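Local coordinates for MGS-M5 (Unidentified, PDB 4Q3N), which probably interconverts pyruvate and L-lactate, using NAD as the cofactor in a Rossmann-fold domain, at residues 7-12 with 32-37; 168-173 with 185-190; 20-25 with 237-242. All coordinates share one frame; numbering follows the deposited sequence.

Contact 1: residues 7-12 with 32-37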
# COMPACT_ATOMS: atom_id res chain seq x y z
N VAL A 7 12.93 -18.06 -0.50
CA VAL A 7 12.61 -19.43 -0.14
C VAL A 7 12.45 -19.49 1.40
O VAL A 7 13.27 -18.92 2.14
CB VAL A 7 13.74 -20.42 -0.61
CG1 VAL A 7 13.44 -21.86 -0.08
CG2 VAL A 7 13.89 -20.37 -2.14
N VAL A 8 11.36 -20.11 1.86
CA VAL A 8 11.13 -20.33 3.28
C VAL A 8 11.40 -21.82 3.64
O VAL A 8 10.76 -22.72 3.10
CB VAL A 8 9.69 -19.95 3.68
CG1 VAL A 8 9.48 -20.24 5.23
CG2 VAL A 8 9.42 -18.47 3.34
N VAL A 9 12.35 -22.08 4.54
CA VAL A 9 12.64 -23.49 4.90
C VAL A 9 11.99 -23.74 6.27
O VAL A 9 12.40 -23.16 7.28
CB VAL A 9 14.17 -23.80 4.98
CG1 VAL A 9 14.41 -25.31 5.42
CG2 VAL A 9 14.84 -23.44 3.68
N GLY A 10 10.99 -24.62 6.29
CA GLY A 10 10.30 -25.02 7.53
C GLY A 10 8.96 -24.34 7.47
O GLY A 10 8.89 -23.10 7.50
N THR A 11 7.88 -25.08 7.34
CA THR A 11 6.60 -24.37 7.24
C THR A 11 5.79 -24.54 8.56
O THR A 11 4.63 -24.91 8.53
CB THR A 11 5.77 -24.87 6.01
OG1 THR A 11 5.59 -26.28 6.10
CG2 THR A 11 6.46 -24.57 4.69
N GLY A 12 6.39 -24.29 9.71
CA GLY A 12 5.64 -24.26 10.96
C GLY A 12 5.02 -22.84 11.07
O GLY A 12 5.06 -22.09 10.11
N VAL A 32 8.88 -19.64 -2.39
CA VAL A 32 8.95 -21.10 -2.48
C VAL A 32 8.99 -21.63 -1.05
O VAL A 32 9.76 -21.13 -0.23
CB VAL A 32 10.17 -21.58 -3.25
CG1 VAL A 32 10.20 -23.13 -3.29
CG2 VAL A 32 10.20 -21.00 -4.72
N LEU A 33 8.14 -22.62 -0.77
CA LEU A 33 8.03 -23.19 0.56
C LEU A 33 8.69 -24.57 0.58
O LEU A 33 8.36 -25.43 -0.27
CB LEU A 33 6.56 -23.33 0.98
CG LEU A 33 5.75 -22.02 0.84
CD1 LEU A 33 4.31 -22.33 1.26
CD2 LEU A 33 6.31 -20.88 1.74
N LEU A 34 9.60 -24.78 1.52
CA LEU A 34 10.28 -26.07 1.68
C LEU A 34 9.97 -26.66 3.05
O LEU A 34 10.02 -25.95 4.05
CB LEU A 34 11.80 -25.93 1.56
CG LEU A 34 12.46 -26.19 0.21
CD1 LEU A 34 11.82 -25.29 -0.84
CD2 LEU A 34 13.99 -25.93 0.30
N ASP A 35 9.70 -27.94 3.10
CA ASP A 35 9.50 -28.58 4.39
C ASP A 35 9.87 -30.03 4.24
O ASP A 35 9.66 -30.61 3.17
CB ASP A 35 8.05 -28.45 4.86
CG ASP A 35 7.89 -28.76 6.33
OD1 ASP A 35 7.79 -29.95 6.68
OD2 ASP A 35 7.86 -27.84 7.14
N ILE A 36 10.40 -30.63 5.28
CA ILE A 36 10.71 -32.07 5.20
C ILE A 36 9.41 -32.84 4.93
O ILE A 36 9.42 -33.91 4.35
CB ILE A 36 11.41 -32.55 6.48
CG1 ILE A 36 11.67 -34.04 6.40
CG2 ILE A 36 10.60 -32.19 7.70
CD1 ILE A 36 12.44 -34.46 5.13
N ASP A 37 8.27 -32.29 5.31
CA ASP A 37 6.98 -32.94 5.01
C ASP A 37 6.49 -32.27 3.73
O ASP A 37 5.92 -31.16 3.77
CB ASP A 37 6.00 -32.77 6.19
CG ASP A 37 4.60 -33.33 5.91
OD1 ASP A 37 4.30 -33.76 4.78
OD2 ASP A 37 3.77 -33.34 6.85
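Val-8 bonds through its N to Val-32 and through its O to Leu-34, joining strands 5-9 and 30-34, a textbook case of neighbouring parallel strands linked through one helix. Val-8 N gives its hydrogen to Val-32 O at 2.8 Å, and Val-8 O receives Leu-34 N at the same 2.8 Å. Gly-10 N then donates to Leu-34 O, carrying the pattern one residue past the end of strand 5-9. This beta-alpha-beta unit opens the Rossmann fold.

Apolar contacts line both faces of the sheet. On the face carrying Val-7, Val-9 and Leu-34, Val-7 CG1 touches Leu-34 CD1 at 3.9 Å, while Val-32 runs alongside Val-7; Tyr-66 covers part of this face. On the other, Leu-33 CD2 packs on Val-8 CB at 4.0 Å, and Leu-33 CB meets the methyl CG2 of Thr-11.

Polar side chains take over beyond the strands. Asp-35 OD2 is gripped twice: Thr-11 N comes to its anti lone pair at 2.8 Å in a nearly straight bond (174°), and Thr-11 OG1 reaches it at 2.9 Å from above the carboxylate plane. The hydroxyl gets there because OG1 sits between the backbone N and carbonyl carbon (chi1 56°). Asp-35 OD1 accepts Asp-37 N at 2.8 Å in an Asx turn.

Gly-10 and Gly-12 fit the family's glycine-rich nucleotide-binding turn. With three donors on its two oxygens, the carboxylate is fixed in orientation and probably stabilised as the anion, consistent with the acid that NAD-dependent relatives keep here for the adenosine ribose.

Contact 2: residues 168-173 with 185-190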
# COMPACT_ATOMS: atom_id res chain seq x y z
N VAL A 168 9.00 5.80 18.02
CA VAL A 168 9.79 5.45 19.19
C VAL A 168 11.07 4.79 18.74
O VAL A 168 11.02 3.74 18.14
CB VAL A 168 8.99 4.53 20.16
CG1 VAL A 168 9.90 4.07 21.35
CG2 VAL A 168 7.73 5.28 20.69
N HIS A 169 12.22 5.41 19.00
CA HIS A 169 13.45 4.90 18.40
C HIS A 169 14.39 4.44 19.50
O HIS A 169 15.15 5.23 20.04
CB HIS A 169 14.15 5.96 17.59
CG HIS A 169 13.24 6.60 16.60
ND1 HIS A 169 12.56 5.87 15.64
CD2 HIS A 169 12.88 7.90 16.42
CE1 HIS A 169 11.85 6.69 14.89
NE2 HIS A 169 12.01 7.92 15.35
N ALA A 170 14.32 3.15 19.82
CA ALA A 170 15.05 2.57 20.93
C ALA A 170 15.24 1.10 20.55
O ALA A 170 14.41 0.56 19.80
CB ALA A 170 14.24 2.70 22.23
N TYR A 171 16.33 0.49 21.04
CA TYR A 171 16.74 -0.87 20.66
C TYR A 171 16.81 -1.77 21.89
O TYR A 171 17.20 -1.32 22.99
CB TYR A 171 18.12 -0.92 19.98
CG TYR A 171 18.27 -0.08 18.71
CD1 TYR A 171 17.38 -0.18 17.65
CD2 TYR A 171 19.31 0.81 18.60
CE1 TYR A 171 17.53 0.61 16.50
CE2 TYR A 171 19.48 1.61 17.45
CZ TYR A 171 18.59 1.50 16.40
OH TYR A 171 18.76 2.29 15.30
N ILE A 172 16.47 -3.03 21.67
CA ILE A 172 16.93 -4.12 22.51
C ILE A 172 18.17 -4.70 21.85
O ILE A 172 18.14 -4.94 20.64
CB ILE A 172 15.88 -5.23 22.65
CG1 ILE A 172 14.61 -4.63 23.24
CG2 ILE A 172 16.44 -6.45 23.49
CD1 ILE A 172 14.72 -4.32 24.82
N LEU A 173 19.24 -4.88 22.63
CA LEU A 173 20.50 -5.41 22.13
C LEU A 173 20.86 -6.72 22.81
O LEU A 173 20.37 -7.04 23.92
CB LEU A 173 21.67 -4.43 22.34
CG LEU A 173 21.37 -3.05 21.69
CD1 LEU A 173 22.50 -2.10 21.99
CD2 LEU A 173 21.18 -3.21 20.21
N SER A 185 20.54 4.57 26.84
CA SER A 185 21.38 5.77 26.66
C SER A 185 21.18 6.35 25.26
O SER A 185 21.49 7.54 25.03
CB SER A 185 22.85 5.44 26.87
OG SER A 185 23.26 4.47 25.90
N ASN A 186 20.76 5.52 24.32
CA ASN A 186 20.51 5.94 22.92
C ASN A 186 19.06 5.70 22.52
O ASN A 186 18.78 4.92 21.61
CB ASN A 186 21.39 5.17 21.93
CG ASN A 186 22.85 5.57 21.98
OD1 ASN A 186 23.35 6.20 21.05
ND2 ASN A 186 23.55 5.20 23.05
N ALA A 187 18.12 6.28 23.25
CA ALA A 187 16.70 6.03 23.00
C ALA A 187 16.04 7.38 22.85
O ALA A 187 16.35 8.28 23.62
CB ALA A 187 16.07 5.23 24.12
N ASN A 188 15.22 7.56 21.81
CA ASN A 188 14.48 8.80 21.68
C ASN A 188 13.06 8.59 21.15
O ASN A 188 12.67 7.50 20.70
CB ASN A 188 15.22 9.81 20.81
CG ASN A 188 15.85 9.21 19.61
OD1 ASN A 188 16.99 8.73 19.68
ND2 ASN A 188 15.15 9.27 18.48
N VAL A 189 12.27 9.64 21.29
CA VAL A 189 10.92 9.63 20.74
C VAL A 189 10.91 10.77 19.73
O VAL A 189 11.12 11.92 20.09
CB VAL A 189 9.85 9.79 21.85
CG1 VAL A 189 8.44 9.85 21.24
CG2 VAL A 189 9.97 8.62 22.84
N GLY A 190 10.77 10.44 18.44
CA GLY A 190 10.91 11.46 17.42
C GLY A 190 12.40 11.77 17.40
O GLY A 190 13.23 10.89 17.15
O HOH W 1 18.22 2.38 22.01
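His-169 holds CG anti to its carbonyl carbon (chi1 -51°), and Asn-188 holds CG between its backbone N and carbonyl carbon (chi1 42°); together these torsions bring the amide to the imidazole edge. The setting is an antiparallel strand pair in the sheet of the lactate/malate dehydrogenase C-terminal domain. His-169 and Asn-188 form its hydrogen-bonded pair, with His-169 N to Asn-188 O at 2.7 Å and Asn-188 N to His-169 O at 2.9 Å.

Asn-188 ND2 lies in the plane of the ring, 3.4 Å from His-169 CD2, although the amide and ring planes stand 56° apart. The same ND2 donates to Gly-190 O at 2.8 Å, and that oxygen also meets the ring edge, with Gly-190 O 3.1 Å from His-169 CD2. An alanine in place of Asn-188 would probably leave Gly-190 O without this donor and open a gap beside the imidazole.

The ring also stacks on His-169 of the second subunit, which puts the pair at a subunit interface. Val-168 and Ala-170 pack against helix 147-161 of their own chain, as does Val-189, which also touches Ile-252 of the second subunit.

Farther along, Ala-170 CB and Ala-187 CB touch at 3.6 Å, and then the backbones part. A water fills in for a direct bond there, accepting from Tyr-171 N at 2.8 Å and donating to Asn-186 O at 2.6 Å.

Contact 3: residues 20-25 with 237-242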
# COMPACT_ATOMS: atom_id res chain seq x y z
N TYR A 20 2.63 -15.55 5.03
CA TYR A 20 1.31 -14.95 4.86
C TYR A 20 1.41 -13.44 4.95
O TYR A 20 0.69 -12.72 4.26
CB TYR A 20 0.36 -15.43 5.92
CG TYR A 20 -1.12 -15.14 5.74
CD1 TYR A 20 -1.81 -15.47 4.55
CD2 TYR A 20 -1.85 -14.68 6.80
CE1 TYR A 20 -3.20 -15.30 4.48
CE2 TYR A 20 -3.24 -14.52 6.74
CZ TYR A 20 -3.88 -14.86 5.59
OH TYR A 20 -5.24 -14.72 5.61
N ALA A 21 2.23 -12.96 5.88
CA ALA A 21 2.40 -11.51 6.03
C ALA A 21 2.97 -10.92 4.74
O ALA A 21 2.51 -9.83 4.29
CB ALA A 21 3.31 -11.18 7.28
N MET A 22 3.93 -11.62 4.12
CA MET A 22 4.48 -11.17 2.81
C MET A 22 3.43 -11.13 1.72
O MET A 22 3.43 -10.19 0.91
CB MET A 22 5.63 -12.06 2.34
CG MET A 22 6.94 -11.70 3.11
SD MET A 22 8.37 -12.20 2.18
CE MET A 22 8.14 -13.95 2.27
N VAL A 23 2.58 -12.15 1.67
CA VAL A 23 1.48 -12.16 0.71
C VAL A 23 0.55 -10.97 0.93
O VAL A 23 0.11 -10.31 -0.03
CB VAL A 23 0.68 -13.46 0.79
CG1 VAL A 23 -0.60 -13.38 -0.08
CG2 VAL A 23 1.56 -14.63 0.35
N ASN A 24 0.20 -10.68 2.17
CA ASN A 24 -0.70 -9.56 2.42
C ASN A 24 -0.05 -8.18 2.22
O ASN A 24 -0.75 -7.23 1.98
CB ASN A 24 -1.23 -9.68 3.83
CG ASN A 24 -2.36 -10.71 3.89
OD1 ASN A 24 -3.49 -10.38 3.53
ND2 ASN A 24 -2.05 -11.97 4.28
N GLN A 25 1.27 -8.09 2.41
CA GLN A 25 1.99 -6.84 2.17
C GLN A 25 2.48 -6.76 0.72
O GLN A 25 2.96 -5.72 0.33
CB GLN A 25 3.20 -6.70 3.14
CG GLN A 25 2.76 -6.52 4.61
CD GLN A 25 3.91 -6.02 5.47
OE1 GLN A 25 4.75 -5.23 4.98
NE2 GLN A 25 3.99 -6.49 6.74
N ALA A 237 8.39 -9.00 11.82
CA ALA A 237 9.80 -8.60 11.92
C ALA A 237 10.55 -9.15 10.70
O ALA A 237 11.35 -8.44 10.09
CB ALA A 237 10.44 -9.17 13.26
N LEU A 238 10.33 -10.44 10.37
CA LEU A 238 11.01 -11.04 9.22
C LEU A 238 10.61 -10.34 7.89
O LEU A 238 11.45 -10.18 6.97
CB LEU A 238 10.70 -12.54 9.10
CG LEU A 238 11.26 -13.40 10.27
CD1 LEU A 238 10.67 -14.85 10.32
CD2 LEU A 238 12.82 -13.41 10.22
N VAL A 239 9.35 -9.96 7.79
CA VAL A 239 8.93 -9.19 6.61
C VAL A 239 9.72 -7.89 6.51
O VAL A 239 10.22 -7.50 5.43
CB VAL A 239 7.42 -8.88 6.64
CG1 VAL A 239 7.09 -7.87 5.47
CG2 VAL A 239 6.67 -10.19 6.49
N ARG A 240 9.88 -7.23 7.65
CA ARG A 240 10.54 -5.92 7.63
C ARG A 240 11.98 -6.06 7.23
O ARG A 240 12.52 -5.21 6.49
CB ARG A 240 10.45 -5.24 8.99
CG ARG A 240 10.87 -3.75 8.94
CD ARG A 240 9.84 -2.93 8.01
NE ARG A 240 10.32 -1.59 7.66
CZ ARG A 240 11.24 -1.31 6.74
NH1 ARG A 240 11.89 -2.27 6.09
NH2 ARG A 240 11.55 -0.03 6.50
N ILE A 241 12.64 -7.10 7.74
CA ILE A 241 14.04 -7.36 7.36
C ILE A 241 14.11 -7.64 5.86
O ILE A 241 14.95 -7.09 5.14
CB ILE A 241 14.63 -8.54 8.15
CG1 ILE A 241 14.76 -8.14 9.65
CG2 ILE A 241 15.98 -8.95 7.58
CD1 ILE A 241 14.87 -9.37 10.65
N THR A 242 13.19 -8.46 5.38
CA THR A 242 13.13 -8.81 3.96
C THR A 242 12.95 -7.55 3.09
O THR A 242 13.56 -7.39 2.02
CB THR A 242 11.98 -9.81 3.71
OG1 THR A 242 12.22 -10.98 4.54
CG2 THR A 242 11.93 -10.21 2.23
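Val-239 meets Ala-21 and Met-22 where helix 13-25 of the NAD-binding domain crosses helix 232-246 of the C-terminal domain, an example of a helix crossing in which, between 20-25 and 237-242, one branched side chain makes most of the contact. The axes of 20-25 and 237-242 pass 9.6 Å apart at -57°.

The tight part is built round the CG2 methyl of Val-239, which rests on Ala-21 CB at 3.6 Å and on Met-22 CG at 3.7 Å. Met-22 and Val-239 run antiparallel alongside one another. The thioether, bent at chi3 (-67°), makes a looser contact: Met-22 SD lies 4.1 Å from Thr-242 CG2, the two side chains roughly at right angles.

On the partly exposed side, Gln-25 and Val-239 come tip to tip. Both ends of the amide brush the other methyl, with OE1 and NE2 of Gln-25 each 3.6 Å from Val-239 CG1. NE2 donates to Asn-24 OD1 of the third subunit, and the reverse pair repeats the bond.

No hydrogen bond joins the two segments, so between them shape and apolar contact do the work; the polar link, Thr-242 OG1 with Tyr-18 OH, lies just outside 20-25, while Tyr-20, Asn-24 and Gln-25 bond to the third subunit.

How the contacts relate
Contacts 1 and 3 interlock along the chain, which runs through 7-12, 20-25 and 32-37 before it reaches 168-173, 185-190 and finally 237-242. Helix 13-25, used by contact 3, is the connection between the two strands of contact 1; their centres are about 16 Å apart and their nearest atoms about 5 Å. Contact 2 belongs to the other domain, about 35 Å from contact 1 between centres and on the opposite side of the chain's centre, yet along the chain it is nested in the loop that contact 3 closes, and lies about 23 Å from contact 3 between centres. One contact thus serves each domain and the third joins them, with contacts 2 and 3 also facing different neighbouring subunits of the tetramer.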